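Fructuronate-tagaturonate epimerase UxaE from Cohnella laeviribosi in complex with 1 glycerol (Cohnella laeviribosi, PDB 6IL9) probably interconverts D-fructuronate and D-tagaturonate by epimerisation, using a zinc ion bound within a TIM-barrel fold. Local coordinates at residues A[322-327]-A[354-358]; A[337-343]-A[362-366]. All coordinates share one frame; numbering follows the deposited sequence.

Contact 1: A[322-327]-A[354-358]; sequences FERELA and LVGRY
Two outer helices of the TIM barrel, 319-336 and 349-358, pack side by side where Glu-323, Leu-326 and Ala-327 meet Leu-354 and Tyr-358. Their short segments run in nearly the same direction, with a crossing angle of -30° and axes 10.4 Å apart at closest approach. At the polar end of the contact, Tyr-358 OH donates a 2.7 Å hydrogen bond to Glu-323 OE2, which receives it on its anti lone pair. The acid's CG stands anti to the backbone N (chi1 175°) and the chain stays extended beyond it, carrying the carboxylate across to the ring edge, with the two planes 70° apart. The same OE2 forms a long salt bridge of 3.6 Å to Arg-357 NH1. A water completes the bridge, donating to Glu-323 OE1 at 2.8 Å and accepting from Arg-357 NH2 at 3.2 Å, so both carboxylate oxygens are engaged and rotation of the group should be restrained. Such parallel helices form the outer layer of the barrel, and the deeper side of this interface is apolar and faces its strands. There Leu-326 CD2 packs 3.8 Å from Leu-354 CB and also touches Val-355 CG2 and Tyr-358 CD2. Leu-354 spreads its two methyls: CD1 meets the edge of the Phe-322 ring, while CD2 lies 3.5 Å from Glu-323 CD. On the same side of the tyrosine ring as Leu-326 CD2, Ala-327 CB approaches obliquely, 3.5 Å from Tyr-358 CE1. A leucine in place of Tyr-358, having no hydroxyl, would probably leave the Glu-323 carboxylate freer to turn, with the long bridge to Arg-357 and the water still holding it, and open a gap beside Ala-327. Phe-322 also meets Phe-305 edge-to-face and the ring of Tyr-315.

Contact 2: A[337-343]-A[362-366]; sequences GYKLSIH and RFHVK. With ZN (zinc ion), chain C.
Strands 339-342 and 363-367 are parallel neighbours in the closed eight-stranded TIM barrel, and Leu-340, Ile-342, His-364 and Lys-366 carry their main-chain pairing. The segment axes diverge by only 13°. Three backbone hydrogen bonds fix the register: His-364 N to Leu-340 O at 3.0 Å, Ile-342 N to His-364 O at 2.8 Å and Lys-366 N to Ile-342 O at 2.9 Å. Toward the N-terminal ends of the strands, a water accepts from Leu-340 N and donates to Arg-362 O.

Side chains add bonds to main-chain carbonyls. Arg-362 NH1 reaches Gly-337 O at 2.9 Å from above the carbonyl plane, while NH2 makes a weak bond to Tyr-338 O; Asp-334 is a salt-bridge partner of NH2. Lys-339 bends at chi3 (-64°), which brings its NZ to Phe-363 O at 3.1 Å, again from above the carbonyl plane; the amine is also hydrogen-bonded to Thr-93, its stronger partner.

Among apolar contacts, Ile-342 CG1 meets Val-365 CG2. A CH-pi contact sets Lys-366 CD 4.0 Å from the centroid of the His-343 ring, over its face. Beyond it, Lys-366 NZ forms salt bridges with Asp-158, Asp-160 and Glu-269, and Glu-269 also hydrogen-bonds His-343 NE2, which probably helps orient the imidazole. The zinc ion, held also by His-161, Asp-273 and a water, is bound by His-343 ND1 at 2.3 Å.

Following the chain from the N terminus, six barrel strands come before helix 319-336, which supplies one side of contact 1 and passes directly into strand 339-342 of contact 2. The chain then runs through helix 349-358, where contact 1 closes a loop with 26 residues between its segments, and on to strand 363-367, where contact 2 closes one of 18. Because the segments alternate, the two loops cross. Contact 1 joins helix to helix in the outer layer and contact 2 strand to strand in the barrel wall. The layers meet where Leu-326 CD1 lies 3.7 Å from Leu-340 CD1 and Val-355 CG2 lies 4.1 Å from Ile-342 CD1.

Contact 1: A[322-327]-A[354-358]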
loop_
_atom_site.group_PDB
_atom_site.type_symbol
_atom_site.label_atom_id
_atom_site.label_comp_id
_atom_site.label_asym_id
_atom_site.label_seq_id
_atom_site.Cartn_x
_atom_site.Cartn_y
_atom_site.Cartn_z
ATOM N N PHE A 322 -19.744 -8.132 -10.915
ATOM C CA PHE A 322 -18.322 -7.861 -10.750
ATOM C C PHE A 322 -17.492 -8.786 -11.631
ATOM O O PHE A 322 -16.541 -8.340 -12.285
ATOM C CB PHE A 322 -17.903 -8.009 -9.283
ATOM C CG PHE A 322 -16.415 -7.928 -9.079
ATOM C CD1 PHE A 322 -15.780 -6.694 -9.004
ATOM C CD2 PHE A 322 -15.650 -9.084 -8.980
ATOM C CE1 PHE A 322 -14.400 -6.610 -8.834
ATOM C CE2 PHE A 322 -14.269 -9.012 -8.819
ATOM C CZ PHE A 322 -13.648 -7.761 -8.741
ATOM N N GLU A 323 -17.850 -10.080 -11.674
ATOM C CA GLU A 323 -17.079 -11.030 -12.471
ATOM C C GLU A 323 -17.179 -10.705 -13.958
ATOM O O GLU A 323 -16.170 -10.736 -14.676
ATOM C CB GLU A 323 -17.545 -12.468 -12.206
ATOM C CG GLU A 323 -16.844 -13.485 -13.128
ATOM C CD GLU A 323 -17.168 -14.942 -12.795
ATOM O OE1 GLU A 323 -17.960 -15.174 -11.863
ATOM O OE2 GLU A 323 -16.624 -15.848 -13.471
ATOM N N ARG A 324 -18.380 -10.369 -14.434
ATOM C CA ARG A 324 -18.536 -10.079 -15.861
ATOM C C ARG A 324 -17.693 -8.883 -16.281
ATOM O O ARG A 324 -17.060 -8.907 -17.345
ATOM C CB ARG A 324 -20.006 -9.834 -16.202
ATOM C CG ARG A 324 -20.843 -11.101 -16.224
ATOM C CD ARG A 324 -22.227 -10.833 -16.803
ATOM N NE ARG A 324 -23.055 -10.045 -15.899
ATOM C CZ ARG A 324 -23.776 -10.561 -14.905
ATOM N NH1 ARG A 324 -23.774 -11.872 -14.688
ATOM N NH2 ARG A 324 -24.508 -9.768 -14.135
ATOM N N GLU A 325 -17.662 -7.836 -15.460
ATOM C CA GLU A 325 -16.847 -6.671 -15.783
ATOM C C GLU A 325 -15.365 -6.967 -15.607
ATOM O O GLU A 325 -14.542 -6.522 -16.421
ATOM C CB GLU A 325 -17.276 -5.475 -14.935
ATOM C CG GLU A 325 -18.738 -5.135 -15.204
ATOM C CD GLU A 325 -19.101 -3.700 -14.934
ATOM O OE1 GLU A 325 -18.231 -2.937 -14.469
ATOM O OE2 GLU A 325 -20.274 -3.345 -15.201
ATOM N N LEU A 326 -15.003 -7.724 -14.562
ATOM C CA LEU A 326 -13.601 -8.094 -14.377
ATOM C C LEU A 326 -13.063 -8.832 -15.596
ATOM O O LEU A 326 -11.917 -8.623 -16.002
ATOM C CB LEU A 326 -13.436 -8.943 -13.113
ATOM C CG LEU A 326 -12.065 -9.595 -12.906
ATOM C CD1 LEU A 326 -11.032 -8.510 -12.650
ATOM C CD2 LEU A 326 -12.091 -10.593 -11.749
ATOM N N ALA A 327 -13.882 -9.701 -16.197
ATOM C CA ALA A 327 -13.437 -10.440 -17.375
ATOM C C ALA A 327 -12.965 -9.492 -18.471
ATOM O O ALA A 327 -11.905 -9.708 -19.071
ATOM C CB ALA A 327 -14.566 -11.339 -17.890
ATOM N N LEU A 354 -11.430 -14.837 -8.138
ATOM C CA LEU A 354 -11.766 -14.275 -9.440
ATOM C C LEU A 354 -10.613 -13.454 -9.995
ATOM O O LEU A 354 -10.272 -13.559 -11.180
ATOM C CB LEU A 354 -13.025 -13.406 -9.322
ATOM C CG LEU A 354 -14.336 -14.148 -9.057
ATOM C CD1 LEU A 354 -15.440 -13.142 -8.754
ATOM C CD2 LEU A 354 -14.727 -14.999 -10.249
ATOM N N VAL A 355 -10.017 -12.603 -9.163
ATOM C CA VAL A 355 -8.919 -11.768 -9.646
ATOM C C VAL A 355 -7.766 -12.647 -10.112
ATOM O O VAL A 355 -7.199 -12.437 -11.189
ATOM C CB VAL A 355 -8.469 -10.775 -8.562
ATOM C CG1 VAL A 355 -7.128 -10.144 -8.939
ATOM C CG2 VAL A 355 -9.537 -9.692 -8.389
ATOM N N GLY A 356 -7.413 -13.649 -9.309
ATOM C CA GLY A 356 -6.322 -14.531 -9.683
ATOM C C GLY A 356 -6.608 -15.280 -10.971
ATOM O O GLY A 356 -5.733 -15.415 -11.829
ATOM N N ARG A 357 -7.842 -15.761 -11.131
ATOM C CA ARG A 357 -8.185 -16.535 -12.315
ATOM C C ARG A 357 -8.177 -15.668 -13.572
ATOM O O ARG A 357 -7.574 -16.038 -14.584
ATOM C CB ARG A 357 -9.547 -17.205 -12.126
ATOM C CG ARG A 357 -9.809 -18.304 -13.129
ATOM C CD ARG A 357 -11.233 -18.307 -13.644
ATOM N NE ARG A 357 -12.236 -18.286 -12.584
ATOM C CZ ARG A 357 -13.545 -18.236 -12.816
ATOM N NH1 ARG A 357 -13.990 -18.221 -14.070
ATOM N NH2 ARG A 357 -14.410 -18.210 -11.808
ATOM N N TYR A 358 -8.831 -14.506 -13.532
ATOM C CA TYR A 358 -8.970 -13.736 -14.761
ATOM C C TYR A 358 -7.692 -13.016 -15.173
ATOM O O TYR A 358 -7.535 -12.720 -16.364
ATOM C CB TYR A 358 -10.122 -12.744 -14.626
ATOM C CG TYR A 358 -11.453 -13.424 -14.864
ATOM C CD1 TYR A 358 -11.933 -13.595 -16.158
ATOM C CD2 TYR A 358 -12.216 -13.907 -13.804
ATOM C CE1 TYR A 358 -13.150 -14.231 -16.398
ATOM C CE2 TYR A 358 -13.434 -14.545 -14.031
ATOM C CZ TYR A 358 -13.891 -14.701 -15.338
ATOM O OH TYR A 358 -15.098 -15.329 -15.587
HETATM O O HOH W 1 -17.444 -17.742 -10.772
#

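Contact 2: A[337-343]-A[362-366]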
loop_
_atom_site.group_PDB
_atom_site.type_symbol
_atom_site.label_atom_id
_atom_site.label_comp_id
_atom_site.label_asym_id
_atom_site.label_seq_id
_atom_site.Cartn_x
_atom_site.Cartn_y
_atom_site.Cartn_z
ATOM N N GLY A 337 -0.796 -4.889 -21.990
ATOM C CA GLY A 337 0.408 -5.382 -21.350
ATOM C C GLY A 337 0.558 -5.041 -19.876
ATOM O O GLY A 337 1.406 -5.641 -19.208
ATOM N N TYR A 338 -0.196 -4.069 -19.357
ATOM C CA TYR A 338 -0.081 -3.717 -17.950
ATOM C C TYR A 338 -0.963 -4.654 -17.126
ATOM O O TYR A 338 -1.677 -5.503 -17.666
ATOM C CB TYR A 338 -0.460 -2.244 -17.737
ATOM C CG TYR A 338 -1.837 -1.912 -18.249
ATOM C CD1 TYR A 338 -2.973 -2.165 -17.477
ATOM C CD2 TYR A 338 -2.011 -1.342 -19.511
ATOM C CE1 TYR A 338 -4.235 -1.881 -17.962
ATOM C CE2 TYR A 338 -3.266 -1.040 -19.989
ATOM C CZ TYR A 338 -4.371 -1.321 -19.210
ATOM O OH TYR A 338 -5.618 -1.025 -19.705
ATOM N N LYS A 339 -0.910 -4.510 -15.797
ATOM C CA LYS A 339 -1.675 -5.347 -14.878
ATOM C C LYS A 339 -2.841 -4.569 -14.287
ATOM O O LYS A 339 -2.761 -3.354 -14.105
ATOM C CB LYS A 339 -0.803 -5.842 -13.715
ATOM C CG LYS A 339 0.550 -6.387 -14.112
ATOM C CD LYS A 339 1.191 -7.108 -12.942
ATOM C CE LYS A 339 1.496 -6.186 -11.780
ATOM N NZ LYS A 339 2.363 -6.885 -10.755
ATOM N N LEU A 340 -3.902 -5.289 -13.925
ATOM C CA LEU A 340 -4.936 -4.695 -13.087
ATOM C C LEU A 340 -4.429 -4.522 -11.665
ATOM O O LEU A 340 -3.740 -5.394 -11.120
ATOM C CB LEU A 340 -6.184 -5.574 -13.068
ATOM C CG LEU A 340 -6.978 -5.682 -14.357
ATOM C CD1 LEU A 340 -8.212 -6.550 -14.080
ATOM C CD2 LEU A 340 -7.372 -4.309 -14.859
ATOM N N SER A 341 -4.787 -3.393 -11.060
ATOM C CA SER A 341 -4.444 -3.087 -9.675
ATOM C C SER A 341 -5.716 -2.976 -8.851
ATOM O O SER A 341 -6.648 -2.262 -9.237
ATOM C CB SER A 341 -3.650 -1.786 -9.598
ATOM O OG SER A 341 -3.242 -1.553 -8.266
ATOM N N ILE A 342 -5.748 -3.673 -7.718
ATOM C CA ILE A 342 -6.905 -3.699 -6.825
ATOM C C ILE A 342 -6.575 -2.856 -5.604
ATOM O O ILE A 342 -5.786 -3.278 -4.752
ATOM C CB ILE A 342 -7.266 -5.132 -6.398
ATOM C CG1 ILE A 342 -7.204 -6.113 -7.576
ATOM C CG2 ILE A 342 -8.627 -5.148 -5.697
ATOM C CD1 ILE A 342 -8.209 -5.849 -8.657
ATOM N N HIS A 343 -7.189 -1.680 -5.496
ATOM C CA HIS A 343 -7.036 -0.858 -4.304
ATOM C C HIS A 343 -8.087 -1.215 -3.260
ATOM O O HIS A 343 -9.082 -1.885 -3.552
ATOM C CB HIS A 343 -7.103 0.620 -4.670
ATOM C CG HIS A 343 -5.870 1.099 -5.370
ATOM N ND1 HIS A 343 -5.296 2.327 -5.130
ATOM C CD2 HIS A 343 -5.068 0.487 -6.270
ATOM C CE1 HIS A 343 -4.220 2.472 -5.881
ATOM N NE2 HIS A 343 -4.064 1.371 -6.588
ATOM N N ARG A 362 -1.427 -12.478 -12.617
ATOM C CA ARG A 362 -0.623 -11.300 -12.949
ATOM C C ARG A 362 -1.395 -10.045 -12.546
ATOM O O ARG A 362 -2.141 -9.470 -13.342
ATOM C CB ARG A 362 -0.317 -11.284 -14.441
ATOM C CG ARG A 362 0.704 -10.251 -14.846
ATOM C CD ARG A 362 0.927 -10.320 -16.344
ATOM N NE ARG A 362 -0.224 -9.842 -17.113
ATOM C CZ ARG A 362 -0.327 -8.608 -17.595
ATOM N NH1 ARG A 362 0.643 -7.725 -17.358
ATOM N NH2 ARG A 362 -1.397 -8.257 -18.300
ATOM N N PHE A 363 -1.205 -9.613 -11.308
ATOM C CA PHE A 363 -2.021 -8.555 -10.735
ATOM C C PHE A 363 -1.168 -7.761 -9.768
ATOM O O PHE A 363 -0.061 -8.165 -9.409
ATOM C CB PHE A 363 -3.242 -9.141 -9.998
ATOM C CG PHE A 363 -2.868 -10.166 -8.935
ATOM C CD1 PHE A 363 -2.269 -9.780 -7.738
ATOM C CD2 PHE A 363 -3.123 -11.517 -9.138
ATOM C CE1 PHE A 363 -1.907 -10.729 -6.776
ATOM C CE2 PHE A 363 -2.773 -12.477 -8.170
ATOM C CZ PHE A 363 -2.170 -12.087 -6.994
ATOM N N HIS A 364 -1.712 -6.627 -9.338
ATOM C CA HIS A 364 -1.272 -5.943 -8.135
ATOM C C HIS A 364 -2.473 -5.801 -7.211
ATOM O O HIS A 364 -3.552 -5.402 -7.656
ATOM C CB HIS A 364 -0.689 -4.560 -8.448
ATOM C CG HIS A 364 -0.043 -3.918 -7.266
ATOM N ND1 HIS A 364 1.054 -4.465 -6.642
ATOM C CD2 HIS A 364 -0.354 -2.796 -6.568
ATOM C CE1 HIS A 364 1.405 -3.708 -5.619
ATOM N NE2 HIS A 364 0.567 -2.687 -5.551
ATOM N N VAL A 365 -2.287 -6.132 -5.933
ATOM C CA VAL A 365 -3.302 -5.914 -4.905
ATOM C C VAL A 365 -2.670 -5.073 -3.806
ATOM O O VAL A 365 -1.559 -5.378 -3.365
ATOM C CB VAL A 365 -3.828 -7.244 -4.338
ATOM C CG1 VAL A 365 -4.744 -6.992 -3.144
ATOM C CG2 VAL A 365 -4.559 -8.038 -5.424
ATOM N N LYS A 366 -3.370 -4.022 -3.362
ATOM C CA LYS A 366 -2.846 -3.148 -2.313
ATOM C C LYS A 366 -3.573 -3.366 -0.994
ATOM O O LYS A 366 -4.801 -3.505 -0.963
ATOM C CB LYS A 366 -2.958 -1.667 -2.696
ATOM C CG LYS A 366 -2.081 -1.277 -3.848
ATOM C CD LYS A 366 -1.779 0.222 -3.830
ATOM C CE LYS A 366 -1.085 0.590 -5.129
ATOM N NZ LYS A 366 -0.698 2.026 -5.159
HETATM ZN ZN ZN C . -6.646 3.853 -4.161
HETATM O O HOH W 2 -3.827 -7.967 -14.870
HETATM O O HOH W 3 -7.326 3.322 -2.028
#